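Local coordinates for protein ATP phosphoribosyltransferase regulatory subunit (Bacillus halodurans, PDB 3OD1) that is the HisRS-like regulatory partner of the HisG ATP phosphoribosyltransferase, probably required for the first step of histidine biosynthesis, and may allow its feedback regulation by histidine, at residues B[63-69]-B[113-117]; B[249-253]-B[265-269]; B[90-94]-B[303-309]. All coordinates share one frame. Residues are numbered along the deposited sequence.

Interaction 1: B[63-69]-B[113-117]; sequences ILDQQLF and YRAQQ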
ATOM      1  N   ILE B  63      -9.654 -18.143  -3.733  1.00 36.52           N
ATOM      2  CA  ILE B  63      -8.349 -18.759  -3.507  1.00 41.88           C
ATOM      3  C   ILE B  63      -8.515 -20.076  -2.763  1.00 35.55           C
ATOM      4  O   ILE B  63      -9.227 -20.140  -1.763  1.00 34.83           O
ATOM      5  CB  ILE B  63      -7.423 -17.806  -2.709  1.00 34.10           C
ATOM      6  CG1 ILE B  63      -7.429 -16.431  -3.372  1.00 32.18           C
ATOM      7  CG2 ILE B  63      -6.004 -18.353  -2.649  1.00 36.44           C
ATOM      8  CD1 ILE B  63      -7.167 -16.475  -4.868  1.00 35.61           C
ATOM      9  N   LEU B  64      -7.870 -21.125  -3.264  1.00 34.95           N
ATOM     10  CA  LEU B  64      -8.042 -22.468  -2.702  1.00 39.47           C
ATOM     11  C   LEU B  64      -7.497 -22.516  -1.295  1.00 43.73           C
ATOM     12  O   LEU B  64      -6.525 -21.833  -0.975  1.00 39.82           O
ATOM     13  CB  LEU B  64      -7.334 -23.511  -3.568  1.00 42.66           C
ATOM     14  CG  LEU B  64      -8.178 -24.183  -4.653  1.00 56.88           C
ATOM     15  CD1 LEU B  64      -9.348 -23.301  -5.076  1.00 59.03           C
ATOM     16  CD2 LEU B  64      -7.307 -24.574  -5.835  1.00 59.13           C
ATOM     17  N   ASP B  65      -8.122 -23.324  -0.453  1.00 40.35           N
ATOM     18  CA  ASP B  65      -7.762 -23.382   0.953  1.00 44.40           C
ATOM     19  C   ASP B  65      -6.260 -23.607   1.170  1.00 43.72           C
ATOM     20  O   ASP B  65      -5.650 -22.999   2.048  1.00 40.68           O
ATOM     21  CB  ASP B  65      -8.570 -24.470   1.650  1.00 42.25           C
ATOM     22  CG  ASP B  65      -8.482 -24.380   3.154  1.00 43.58           C
ATOM     23  OD1 ASP B  65      -9.264 -23.616   3.766  1.00 44.71           O
ATOM     24  OD2 ASP B  65      -7.626 -25.081   3.728  1.00 46.89           O
ATOM     25  N   GLN B  66      -5.669 -24.479   0.365  1.00 43.22           N
ATOM     26  CA  GLN B  66      -4.265 -24.824   0.513  1.00 47.49           C
ATOM     27  C   GLN B  66      -3.357 -23.636   0.175  1.00 45.76           C
ATOM     28  O   GLN B  66      -2.196 -23.590   0.589  1.00 48.79           O
ATOM     29  CB  GLN B  66      -3.932 -26.026  -0.372  1.00 57.89           C
ATOM     30  CG  GLN B  66      -2.565 -26.634  -0.145  1.00 73.03           C
ATOM     31  CD  GLN B  66      -2.389 -27.956  -0.882  1.00 89.71           C
ATOM     32  OE1 GLN B  66      -3.367 -28.607  -1.261  1.00 92.50           O
ATOM     33  NE2 GLN B  66      -1.139 -28.362  -1.082  1.00 96.08           N
ATOM     34  N   GLN B  67      -3.890 -22.675  -0.569  1.00 36.04           N
ATOM     35  CA  GLN B  67      -3.124 -21.487  -0.967  1.00 39.37           C
ATOM     36  C   GLN B  67      -3.285 -20.309  -0.003  1.00 37.47           C
ATOM     37  O   GLN B  67      -2.688 -19.256  -0.210  1.00 38.52           O
ATOM     38  CB  GLN B  67      -3.530 -21.034  -2.371  1.00 44.86           C
ATOM     39  CG  GLN B  67      -2.935 -21.857  -3.494  1.00 55.44           C
ATOM     40  CD  GLN B  67      -1.429 -21.726  -3.557  1.00 77.18           C
ATOM     41  OE1 GLN B  67      -0.895 -20.625  -3.731  1.00 85.41           O
ATOM     42  NE2 GLN B  67      -0.730 -22.849  -3.415  1.00 82.73           N
ATOM     43  N   LEU B  68      -4.099 -20.465   1.037  1.00 33.31           N
ATOM     44  CA  LEU B  68      -4.321 -19.353   1.958  1.00 36.29           C
ATOM     45  C   LEU B  68      -3.160 -19.221   2.927  1.00 39.94           C
ATOM     46  O   LEU B  68      -2.630 -20.237   3.395  1.00 37.08           O
ATOM     47  CB  LEU B  68      -5.618 -19.545   2.740  1.00 32.94           C
ATOM     48  CG  LEU B  68      -6.910 -19.587   1.920  1.00 33.70           C
ATOM     49  CD1 LEU B  68      -8.061 -20.035   2.791  1.00 32.12           C
ATOM     50  CD2 LEU B  68      -7.189 -18.215   1.320  1.00 40.55           C
ATOM     51  N   PHE B  69      -2.748 -17.979   3.212  1.00 36.11           N
ATOM     52  CA  PHE B  69      -1.800 -17.741   4.293  1.00 34.32           C
ATOM     53  C   PHE B  69      -2.567 -17.653   5.611  1.00 39.83           C
ATOM     54  O   PHE B  69      -3.123 -16.599   5.966  1.00 36.11           O
ATOM     55  CB  PHE B  69      -0.978 -16.460   4.069  1.00 36.81           C
ATOM     56  CG  PHE B  69       0.257 -16.366   4.944  1.00 37.96           C
ATOM     57  CD1 PHE B  69       0.149 -16.347   6.330  1.00 38.50           C
ATOM     58  CD2 PHE B  69       1.521 -16.290   4.382  1.00 44.16           C
ATOM     59  CE1 PHE B  69       1.282 -16.264   7.140  1.00 40.07           C
ATOM     60  CE2 PHE B  69       2.664 -16.200   5.191  1.00 39.88           C
ATOM     61  CZ  PHE B  69       2.539 -16.200   6.565  1.00 37.91           C
ATOM     62  N   TYR B 113      -1.980 -12.113  -0.470  1.00 29.63           N
ATOM     63  CA  TYR B 113      -1.036 -13.038   0.138  1.00 31.76           C
ATOM     64  C   TYR B 113      -1.379 -14.486  -0.182  1.00 32.99           C
ATOM     65  O   TYR B 113      -2.540 -14.845  -0.351  1.00 32.40           O
ATOM     66  CB  TYR B 113      -0.979 -12.825   1.662  1.00 30.77           C
ATOM     67  CG  TYR B 113      -0.659 -11.396   2.083  1.00 30.89           C
ATOM     68  CD1 TYR B 113       0.649 -10.997   2.344  1.00 29.96           C
ATOM     69  CD2 TYR B 113      -1.663 -10.449   2.194  1.00 25.79           C
ATOM     70  CE1 TYR B 113       0.944  -9.690   2.725  1.00 27.40           C
ATOM     71  CE2 TYR B 113      -1.390  -9.146   2.577  1.00 29.05           C
ATOM     72  CZ  TYR B 113      -0.084  -8.771   2.841  1.00 30.54           C
ATOM     73  OH  TYR B 113       0.181  -7.469   3.194  1.00 30.03           O
ATOM     74  N   ARG B 114      -0.341 -15.305  -0.272  1.00 34.26           N
ATOM     75  CA  ARG B 114      -0.475 -16.730  -0.530  1.00 34.89           C
ATOM     76  C   ARG B 114       0.307 -17.485   0.535  1.00 40.95           C
ATOM     77  O   ARG B 114       1.266 -16.954   1.109  1.00 41.23           O
ATOM     78  CB  ARG B 114       0.095 -17.068  -1.902  1.00 39.07           C
ATOM     79  CG  ARG B 114      -0.619 -16.409  -3.046  1.00 38.93           C
ATOM     80  CD  ARG B 114      -1.970 -17.045  -3.241  1.00 41.36           C
ATOM     81  NE  ARG B 114      -2.692 -16.433  -4.351  1.00 47.70           N
ATOM     82  CZ  ARG B 114      -3.560 -15.445  -4.199  1.00 41.83           C
ATOM     83  NH1 ARG B 114      -3.794 -14.966  -2.985  1.00 37.53           N
ATOM     84  NH2 ARG B 114      -4.177 -14.932  -5.252  1.00 34.29           N
ATOM     85  N   ALA B 115      -0.097 -18.724   0.802  1.00 39.48           N
ATOM     86  CA  ALA B 115       0.627 -19.548   1.761  1.00 42.86           C
ATOM     87  C   ALA B 115       2.068 -19.711   1.273  1.00 44.87           C
ATOM     88  O   ALA B 115       2.310 -19.811   0.071  1.00 44.58           O
ATOM     89  CB  ALA B 115      -0.054 -20.909   1.921  1.00 43.45           C
ATOM     90  N   GLN B 116       3.026 -19.712   2.195  1.00 46.70           N
ATOM     91  CA  GLN B 116       4.430 -19.907   1.827  1.00 55.93           C
ATOM     92  C   GLN B 116       4.663 -21.347   1.357  1.00 68.72           C
ATOM     93  O   GLN B 116       4.708 -22.275   2.165  1.00 73.98           O
ATOM     94  CB  GLN B 116       5.344 -19.575   3.013  1.00 52.50           C
ATOM     95  CG  GLN B 116       5.084 -18.195   3.608  1.00 55.21           C
ATOM     96  CD  GLN B 116       5.807 -17.966   4.922  1.00 58.60           C
ATOM     97  OE1 GLN B 116       5.353 -18.412   5.979  1.00 57.31           O
ATOM     98  NE2 GLN B 116       6.934 -17.251   4.866  1.00 54.23           N
ATOM     99  N   GLN B 117       4.794 -21.531   0.048  1.00 77.75           N
ATOM    100  CA  GLN B 117       4.976 -22.865  -0.517  1.00 88.95           C
ATOM    101  C   GLN B 117       6.231 -22.907  -1.377  1.00 99.07           C
ATOM    102  O   GLN B 117       6.452 -22.023  -2.207  1.00 99.37           O
ATOM    103  CB  GLN B 117       3.747 -23.288  -1.330  1.00 89.36           C
ATOM    104  CG  GLN B 117       3.646 -22.663  -2.717  1.00 93.24           C
ATOM    105  CD  GLN B 117       3.944 -23.660  -3.829  1.00102.80           C
ATOM    106  OE1 GLN B 117       4.917 -24.416  -3.760  1.00105.50           O
ATOM    107  NE2 GLN B 117       3.111 -23.657  -4.868  1.00105.11           N
TER
HETATM  108  O   HOH W   1      -3.831 -15.767   1.969  1.00 27.79           O
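Residues 63-69 run from a loop through the short 3-10 turn 65-67 and lie beside 113-117, the segment that leaves strand 104-113 of the class II synthetase-like core; the closest CA atoms are those of Phe69 and Ala115, 3.9 Å apart. One direct hydrogen bond joins the segments, from Ala115 N to Gln67 O (2.8 Å), and the same carbonyl receives a CA-H...O contact from Arg114 CA (3.4 Å). A water extends the link, accepting from Phe69 N and donating to Tyr113 O. The Phe69 ring turns its edge to Arg114 O (CD2 to O, 3.3 Å), while its CE2 meets Gln116 CG at 3.5 Å. Beyond the segments, Phe69 packs on Leu51 of the second subunit, and Tyr113 OH bonds to Thr50 there, so the contact borders the dimer interface. The Arg114 guanidinium folds back: NH1 donates to its neighbour's carbonyl, Tyr113 O (2.9 Å), and to Pro83 O. Over one guanidinium face lies Ile63, its CD1 3.4 Å from Arg114 NH2.

Interaction 2: B[249-253]-B[265-269]; sequences MTKLY and VKFDL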
HETATM    1  N   MSE B 249     -22.759 -14.196 -24.624  1.00 45.39           N
HETATM    2  CA  MSE B 249     -21.502 -13.955 -25.307  1.00 47.12           C
HETATM    3  C   MSE B 249     -21.674 -13.104 -26.557  1.00 49.64           C
HETATM    4  O   MSE B 249     -20.852 -12.233 -26.830  1.00 51.08           O
HETATM    5  CB  MSE B 249     -20.746 -15.256 -25.583  1.00 47.64           C
HETATM    6  CG  MSE B 249     -19.667 -15.516 -24.517  1.00 62.42           C
HETATM    7 SE   MSE B 249     -18.804 -17.246 -24.693  0.68 89.43          SE
HETATM    8  CE  MSE B 249     -20.404 -18.352 -24.871  1.00 82.50           C
ATOM      9  N   THR B 250     -22.747 -13.327 -27.303  1.00 48.84           N
ATOM     10  CA  THR B 250     -22.966 -12.546 -28.516  1.00 52.75           C
ATOM     11  C   THR B 250     -23.308 -11.094 -28.192  1.00 45.92           C
ATOM     12  O   THR B 250     -22.781 -10.173 -28.815  1.00 45.03           O
ATOM     13  CB  THR B 250     -24.058 -13.161 -29.427  1.00 54.26           C
ATOM     14  OG1 THR B 250     -25.350 -12.963 -28.840  1.00 62.85           O
ATOM     15  CG2 THR B 250     -23.803 -14.643 -29.612  1.00 51.53           C
ATOM     16  N   LYS B 251     -24.196 -10.880 -27.232  1.00 44.72           N
ATOM     17  CA  LYS B 251     -24.472  -9.512 -26.822  1.00 50.46           C
ATOM     18  C   LYS B 251     -23.243  -8.841 -26.198  1.00 47.72           C
ATOM     19  O   LYS B 251     -23.022  -7.643 -26.389  1.00 45.49           O
ATOM     20  CB  LYS B 251     -25.664  -9.419 -25.877  1.00 47.81           C
ATOM     21  CG  LYS B 251     -25.979  -7.973 -25.535  1.00 53.18           C
ATOM     22  CD  LYS B 251     -27.407  -7.774 -25.071  1.00 67.58           C
ATOM     23  CE  LYS B 251     -27.714  -6.285 -24.935  1.00 72.21           C
ATOM     24  NZ  LYS B 251     -29.018  -6.041 -24.259  1.00 80.14           N
ATOM     25  N   LEU B 252     -22.449  -9.611 -25.456  1.00 42.71           N
ATOM     26  CA  LEU B 252     -21.207  -9.095 -24.875  1.00 38.04           C
ATOM     27  C   LEU B 252     -20.279  -8.578 -25.970  1.00 42.02           C
ATOM     28  O   LEU B 252     -19.717  -7.485 -25.855  1.00 40.60           O
ATOM     29  CB  LEU B 252     -20.492 -10.178 -24.063  1.00 36.23           C
ATOM     30  CG  LEU B 252     -19.125  -9.790 -23.510  1.00 44.85           C
ATOM     31  CD1 LEU B 252     -19.238  -8.495 -22.711  1.00 42.57           C
ATOM     32  CD2 LEU B 252     -18.540 -10.930 -22.670  1.00 39.93           C
ATOM     33  N   TYR B 253     -20.130  -9.355 -27.040  1.00 44.59           N
ATOM     34  CA  TYR B 253     -19.262  -8.946 -28.140  1.00 45.83           C
ATOM     35  C   TYR B 253     -19.777  -7.654 -28.770  1.00 43.31           C
ATOM     36  O   TYR B 253     -18.999  -6.780 -29.114  1.00 41.28           O
ATOM     37  CB  TYR B 253     -19.112 -10.049 -29.201  1.00 45.19           C
ATOM     38  CG  TYR B 253     -18.080  -9.707 -30.256  1.00 52.06           C
ATOM     39  CD1 TYR B 253     -16.721  -9.724 -29.953  1.00 56.60           C
ATOM     40  CD2 TYR B 253     -18.458  -9.342 -31.541  1.00 53.75           C
ATOM     41  CE1 TYR B 253     -15.766  -9.395 -30.897  1.00 58.51           C
ATOM     42  CE2 TYR B 253     -17.508  -9.016 -32.502  1.00 55.37           C
ATOM     43  CZ  TYR B 253     -16.163  -9.041 -32.171  1.00 57.60           C
ATOM     44  OH  TYR B 253     -15.204  -8.714 -33.104  1.00 51.23           O
ATOM     45  N   VAL B 265     -10.291  -8.561 -28.225  1.00 41.93           N
ATOM     46  CA  VAL B 265     -10.941  -9.712 -27.628  1.00 42.11           C
ATOM     47  C   VAL B 265     -10.905 -10.936 -28.532  1.00 45.87           C
ATOM     48  O   VAL B 265     -10.920 -10.824 -29.755  1.00 44.43           O
ATOM     49  CB  VAL B 265     -12.400  -9.395 -27.209  1.00 51.22           C
ATOM     50  CG1 VAL B 265     -12.422  -8.262 -26.191  1.00 52.51           C
ATOM     51  CG2 VAL B 265     -13.240  -9.047 -28.413  1.00 51.62           C
ATOM     52  N   LYS B 266     -10.830 -12.105 -27.911  1.00 39.89           N
ATOM     53  CA  LYS B 266     -11.024 -13.352 -28.622  1.00 44.82           C
ATOM     54  C   LYS B 266     -11.790 -14.296 -27.707  1.00 44.80           C
ATOM     55  O   LYS B 266     -12.034 -13.973 -26.545  1.00 41.09           O
ATOM     56  CB  LYS B 266      -9.689 -13.936 -29.084  1.00 53.33           C
ATOM     57  CG  LYS B 266      -8.697 -14.248 -27.985  1.00 56.97           C
ATOM     58  CD  LYS B 266      -7.373 -14.684 -28.593  1.00 66.67           C
ATOM     59  CE  LYS B 266      -6.450 -15.329 -27.563  1.00 75.92           C
ATOM     60  NZ  LYS B 266      -5.187 -15.837 -28.189  1.00 79.64           N
ATOM     61  N   PHE B 267     -12.208 -15.440 -28.231  1.00 37.44           N
ATOM     62  CA  PHE B 267     -13.015 -16.357 -27.444  1.00 41.10           C
ATOM     63  C   PHE B 267     -12.291 -17.656 -27.168  1.00 46.11           C
ATOM     64  O   PHE B 267     -11.641 -18.215 -28.051  1.00 49.14           O
ATOM     65  CB  PHE B 267     -14.355 -16.605 -28.126  1.00 51.58           C
ATOM     66  CG  PHE B 267     -15.192 -15.371 -28.247  1.00 56.58           C
ATOM     67  CD1 PHE B 267     -16.068 -15.013 -27.234  1.00 55.91           C
ATOM     68  CD2 PHE B 267     -15.081 -14.552 -29.360  1.00 58.37           C
ATOM     69  CE1 PHE B 267     -16.830 -13.866 -27.336  1.00 54.72           C
ATOM     70  CE2 PHE B 267     -15.844 -13.408 -29.471  1.00 61.40           C
ATOM     71  CZ  PHE B 267     -16.719 -13.064 -28.456  1.00 60.14           C
ATOM     72  N   ASP B 268     -12.387 -18.119 -25.926  1.00 37.64           N
ATOM     73  CA  ASP B 268     -11.830 -19.409 -25.546  1.00 33.42           C
ATOM     74  C   ASP B 268     -12.815 -20.134 -24.652  1.00 39.51           C
ATOM     75  O   ASP B 268     -12.767 -20.017 -23.426  1.00 38.78           O
ATOM     76  CB  ASP B 268     -10.482 -19.247 -24.851  1.00 37.44           C
ATOM     77  CG  ASP B 268      -9.886 -20.576 -24.421  1.00 41.60           C
ATOM     78  OD1 ASP B 268     -10.429 -21.635 -24.808  1.00 42.65           O
ATOM     79  OD2 ASP B 268      -8.871 -20.562 -23.698  1.00 44.65           O
ATOM     80  N   LEU B 269     -13.724 -20.875 -25.278  1.00 34.53           N
ATOM     81  CA  LEU B 269     -14.788 -21.526 -24.535  1.00 34.81           C
ATOM     82  C   LEU B 269     -14.275 -22.723 -23.743  1.00 37.90           C
ATOM     83  O   LEU B 269     -15.045 -23.388 -23.071  1.00 36.34           O
ATOM     84  CB  LEU B 269     -15.945 -21.916 -25.461  1.00 42.30           C
ATOM     85  CG  LEU B 269     -16.988 -20.808 -25.667  1.00 49.99           C
ATOM     86  CD1 LEU B 269     -16.323 -19.513 -26.070  1.00 55.16           C
ATOM     87  CD2 LEU B 269     -18.055 -21.207 -26.693  1.00 47.04           C
TER
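Phe267 reaches from strand 265-268 toward helix 249-253 and meets both Met249 and Tyr253, one helical turn apart: its CZ lies 3.7 Å from Tyr253 CD1, and its CE1 4.3 Å from Met249 CG. The two aromatic rings meet obliquely, with centroids 5.8 Å apart and planes at 54°. Val265, two residues earlier on the same strand face, brings CG2 to the edge of the Tyr253 ring, 3.6 Å from CE1. At the other end, SE of Met249, a selenomethionine, lies 3.6 Å from Leu269 CD1. No hydrogen bond crosses; the contact is apolar, and the helix runs nearly antiparallel to the strand (168°), their axes 11.2 Å apart at closest approach. Helix 240-258 packs here on the large mixed sheet of the class II synthetase-like region. Lys266 and Asp268 share backbone hydrogen bonds with strand 162-167, while Phe267 pairs with Gly225 of the sheet's outermost strand 224-225. Helix 228-234 adds Ile230 against Phe267, and helix 139-155 adds Ile150 against Val265.

Interaction 3: B[90-94]-B[303-309]; sequences ARLVA and LLSKFHR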
ATOM      1  N   ALA B  90     -16.849  -7.720  -0.743  1.00 28.56           N
ATOM      2  CA  ALA B  90     -18.202  -8.231  -0.523  1.00 32.53           C
ATOM      3  C   ALA B  90     -18.625  -8.003   0.932  1.00 36.57           C
ATOM      4  O   ALA B  90     -19.755  -7.576   1.201  1.00 34.17           O
ATOM      5  CB  ALA B  90     -18.292  -9.708  -0.891  1.00 28.66           C
ATOM      6  N   ARG B  91     -17.716  -8.281   1.865  1.00 29.88           N
ATOM      7  CA  ARG B  91     -17.984  -8.022   3.281  1.00 32.56           C
ATOM      8  C   ARG B  91     -18.296  -6.548   3.514  1.00 34.38           C
ATOM      9  O   ARG B  91     -19.239  -6.197   4.220  1.00 35.29           O
ATOM     10  CB  ARG B  91     -16.810  -8.451   4.180  1.00 34.67           C
ATOM     11  CG  ARG B  91     -17.065  -8.176   5.691  1.00 35.54           C
ATOM     12  CD  ARG B  91     -15.871  -8.543   6.593  1.00 38.06           C
ATOM     13  NE  ARG B  91     -14.610  -7.963   6.119  1.00 34.90           N
ATOM     14  CZ  ARG B  91     -14.376  -6.660   5.981  1.00 37.68           C
ATOM     15  NH1 ARG B  91     -15.310  -5.770   6.293  1.00 33.92           N
ATOM     16  NH2 ARG B  91     -13.199  -6.244   5.518  1.00 33.17           N
ATOM     17  N   LEU B  92     -17.488  -5.687   2.910  1.00 32.99           N
ATOM     18  CA  LEU B  92     -17.620  -4.248   3.090  1.00 36.78           C
ATOM     19  C   LEU B  92     -18.987  -3.811   2.597  1.00 41.19           C
ATOM     20  O   LEU B  92     -19.711  -3.086   3.286  1.00 46.92           O
ATOM     21  CB  LEU B  92     -16.514  -3.552   2.296  1.00 43.23           C
ATOM     22  CG  LEU B  92     -15.965  -2.199   2.730  1.00 50.07           C
ATOM     23  CD1 LEU B  92     -14.932  -1.742   1.727  1.00 43.42           C
ATOM     24  CD2 LEU B  92     -17.087  -1.195   2.821  1.00 60.68           C
ATOM     25  N   VAL B  93     -19.337  -4.275   1.400  1.00 34.60           N
ATOM     26  CA  VAL B  93     -20.598  -3.944   0.749  1.00 37.86           C
ATOM     27  C   VAL B  93     -21.824  -4.345   1.566  1.00 41.63           C
ATOM     28  O   VAL B  93     -22.795  -3.591   1.618  1.00 40.16           O
ATOM     29  CB  VAL B  93     -20.689  -4.583  -0.656  1.00 41.50           C
ATOM     30  CG1 VAL B  93     -22.095  -4.422  -1.242  1.00 35.11           C
ATOM     31  CG2 VAL B  93     -19.647  -3.961  -1.576  1.00 44.00           C
ATOM     32  N   ALA B  94     -21.784  -5.522   2.190  1.00 36.14           N
ATOM     33  CA  ALA B  94     -22.932  -6.018   2.945  1.00 38.93           C
ATOM     34  C   ALA B  94     -23.008  -5.440   4.357  1.00 42.76           C
ATOM     35  O   ALA B  94     -23.973  -5.688   5.065  1.00 46.14           O
ATOM     36  CB  ALA B  94     -22.925  -7.536   3.010  1.00 38.49           C
ATOM     37  N   LEU B 303     -21.540 -14.920  -4.540  1.00 38.45           N
ATOM     38  CA  LEU B 303     -20.734 -14.517  -3.384  1.00 38.43           C
ATOM     39  C   LEU B 303     -21.480 -13.588  -2.427  1.00 37.96           C
ATOM     40  O   LEU B 303     -21.497 -13.827  -1.221  1.00 36.30           O
ATOM     41  CB  LEU B 303     -19.420 -13.872  -3.814  1.00 29.26           C
ATOM     42  CG  LEU B 303     -18.463 -13.466  -2.686  1.00 37.11           C
ATOM     43  CD1 LEU B 303     -17.974 -14.687  -1.903  1.00 32.39           C
ATOM     44  CD2 LEU B 303     -17.282 -12.702  -3.256  1.00 32.57           C
ATOM     45  N   LEU B 304     -22.090 -12.526  -2.953  1.00 34.69           N
ATOM     46  CA  LEU B 304     -22.724 -11.537  -2.077  1.00 36.37           C
ATOM     47  C   LEU B 304     -23.810 -12.151  -1.196  1.00 42.73           C
ATOM     48  O   LEU B 304     -24.070 -11.658  -0.090  1.00 39.66           O
ATOM     49  CB  LEU B 304     -23.264 -10.336  -2.868  1.00 37.24           C
ATOM     50  CG  LEU B 304     -22.291  -9.160  -3.068  1.00 37.27           C
ATOM     51  CD1 LEU B 304     -21.937  -8.496  -1.740  1.00 32.02           C
ATOM     52  CD2 LEU B 304     -21.023  -9.609  -3.783  1.00 33.52           C
ATOM     53  N   SER B 305     -24.437 -13.221  -1.685  1.00 45.79           N
ATOM     54  CA  SER B 305     -25.448 -13.941  -0.910  1.00 44.81           C
ATOM     55  C   SER B 305     -24.861 -14.516   0.368  1.00 44.34           C
ATOM     56  O   SER B 305     -25.537 -14.572   1.390  1.00 41.33           O
ATOM     57  CB  SER B 305     -26.070 -15.071  -1.729  1.00 45.25           C
ATOM     58  OG  SER B 305     -26.850 -14.552  -2.788  1.00 56.85           O
ATOM     59  N   LYS B 306     -23.606 -14.956   0.303  1.00 42.26           N
ATOM     60  CA  LYS B 306     -22.926 -15.493   1.479  1.00 45.08           C
ATOM     61  C   LYS B 306     -22.682 -14.438   2.563  1.00 46.06           C
ATOM     62  O   LYS B 306     -22.406 -14.784   3.708  1.00 41.91           O
ATOM     63  CB  LYS B 306     -21.613 -16.167   1.081  1.00 44.16           C
ATOM     64  CG  LYS B 306     -21.832 -17.408   0.248  1.00 44.43           C
ATOM     65  CD  LYS B 306     -20.541 -17.990  -0.259  1.00 42.41           C
ATOM     66  CE  LYS B 306     -20.823 -19.138  -1.227  1.00 50.19           C
ATOM     67  NZ  LYS B 306     -19.544 -19.772  -1.669  1.00 55.46           N
ATOM     68  N   PHE B 307     -22.780 -13.161   2.194  1.00 38.44           N
ATOM     69  CA  PHE B 307     -22.696 -12.066   3.164  1.00 39.17           C
ATOM     70  C   PHE B 307     -24.065 -11.465   3.451  1.00 45.90           C
ATOM     71  O   PHE B 307     -24.162 -10.427   4.105  1.00 40.90           O
ATOM     72  CB  PHE B 307     -21.736 -10.975   2.680  1.00 35.86           C
ATOM     73  CG  PHE B 307     -20.316 -11.409   2.683  1.00 34.78           C
ATOM     74  CD1 PHE B 307     -19.544 -11.264   3.820  1.00 38.64           C
ATOM     75  CD2 PHE B 307     -19.762 -12.014   1.565  1.00 32.48           C
ATOM     76  CE1 PHE B 307     -18.226 -11.687   3.834  1.00 40.13           C
ATOM     77  CE2 PHE B 307     -18.457 -12.449   1.572  1.00 39.40           C
ATOM     78  CZ  PHE B 307     -17.684 -12.281   2.712  1.00 43.39           C
ATOM     79  N   HIS B 308     -25.101 -12.122   2.930  1.00 45.77           N
ATOM     80  CA  HIS B 308     -26.498 -11.779   3.194  1.00 52.38           C
ATOM     81  C   HIS B 308     -26.971 -10.497   2.525  1.00 47.15           C
ATOM     82  O   HIS B 308     -27.931  -9.870   2.975  1.00 48.96           O
ATOM     83  CB  HIS B 308     -26.780 -11.760   4.698  1.00 54.95           C
ATOM     84  CG  HIS B 308     -26.262 -12.970   5.409  1.00 57.72           C
ATOM     85  ND1 HIS B 308     -25.257 -12.909   6.352  1.00 58.21           N
ATOM     86  CD2 HIS B 308     -26.579 -14.280   5.277  1.00 57.11           C
ATOM     87  CE1 HIS B 308     -24.994 -14.130   6.787  1.00 58.24           C
ATOM     88  NE2 HIS B 308     -25.780 -14.979   6.150  1.00 56.95           N
ATOM     89  N   ARG B 309     -26.304 -10.117   1.442  1.00 47.33           N
ATOM     90  CA  ARG B 309     -26.807  -9.042   0.590  1.00 51.22           C
ATOM     91  C   ARG B 309     -26.746  -9.469  -0.878  1.00 52.91           C
ATOM     92  O   ARG B 309     -25.986  -8.888  -1.668  1.00 45.83           O
ATOM     93  CB  ARG B 309     -26.030  -7.739   0.794  1.00 40.00           C
ATOM     94  CG  ARG B 309     -26.780  -6.533   0.224  1.00 46.14           C
ATOM     95  CD  ARG B 309     -25.996  -5.227   0.312  1.00 47.47           C
ATOM     96  NE  ARG B 309     -26.665  -4.193  -0.471  1.00 45.46           N
ATOM     97  CZ  ARG B 309     -26.232  -2.946  -0.625  1.00 48.04           C
ATOM     98  NH1 ARG B 309     -25.114  -2.543  -0.043  1.00 50.79           N
ATOM     99  NH2 ARG B 309     -26.934  -2.097  -1.367  1.00 51.19           N
TER
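The short, weakly bonded helix 303-306 closes with a Schellman motif against the end of helix 86-94, joining two parts of the class II synthetase-like core that lie more than 200 residues apart in sequence. Leu303 makes the first, light touch, its CD2 3.9 Å from Ala90 CB. Leu304 goes deeper: its CD1 lies 3.9 Å from Ala90 CB and 4.1 Å from Val93 CG1, and Val93 and Leu304 both also rest on Ile134 of strand 125-134. Ser305 and Lys306 do not reach 90-94, but Ser305 O accepts the backbone bond from His308 N (2.9 Å) that forms part of the Schellman motif. Phe307 then swings its side chain back over the helix, with one ring face against Arg91 CA and Ala90 C; Phe307 CD2 is 3.7 Å from Ala90 CB and Phe307 CE1 3.5 Å from Arg91 CB. Beyond this point Arg91 leads away, to salt bridges with Glu52 and with Asp18 of the second subunit, whose Met9 also packs on Phe307. Phe307 O lies 3.3 Å from Ala94 CB. His308, with positive phi, is the C-prime residue of the motif, which is completed by Arg309 N bonding to Leu304 O (3.1 Å). The turn brings Arg309 across helix segment 90-94, its CB 3.8 Å from Ala94 CB. Its extended side chain ends near the loop beyond the helix, where NH2 bonds to Arg100 O, and a direct hydrogen bond runs from Arg309 NH1 to Val93 O at 3.0 Å.

How the interactions relate
All three contacts lie within the histidyl-tRNA synthetase-like region and do not touch. Interactions 1 and 3 are nearer each other, with centres 22 Å and nearest atoms about 9 Å apart. Their segments alternate along the chain, and strand 104-113 connects them physically: segment 113-117 of interaction 1 begins at its end, while Val93 of interaction 3 packs on its Leu104 and Leu106. Both also meet the second subunit, through Phe69 and Tyr113 in one and Arg91 and Phe307 in the other. Interaction 2 is nested in the loop closed by interaction 3, yet their centres are 28 Å apart; from interaction 1 its centre is 31 Å away. Its strand 265-268 belongs to the same mixed sheet as strand 104-113.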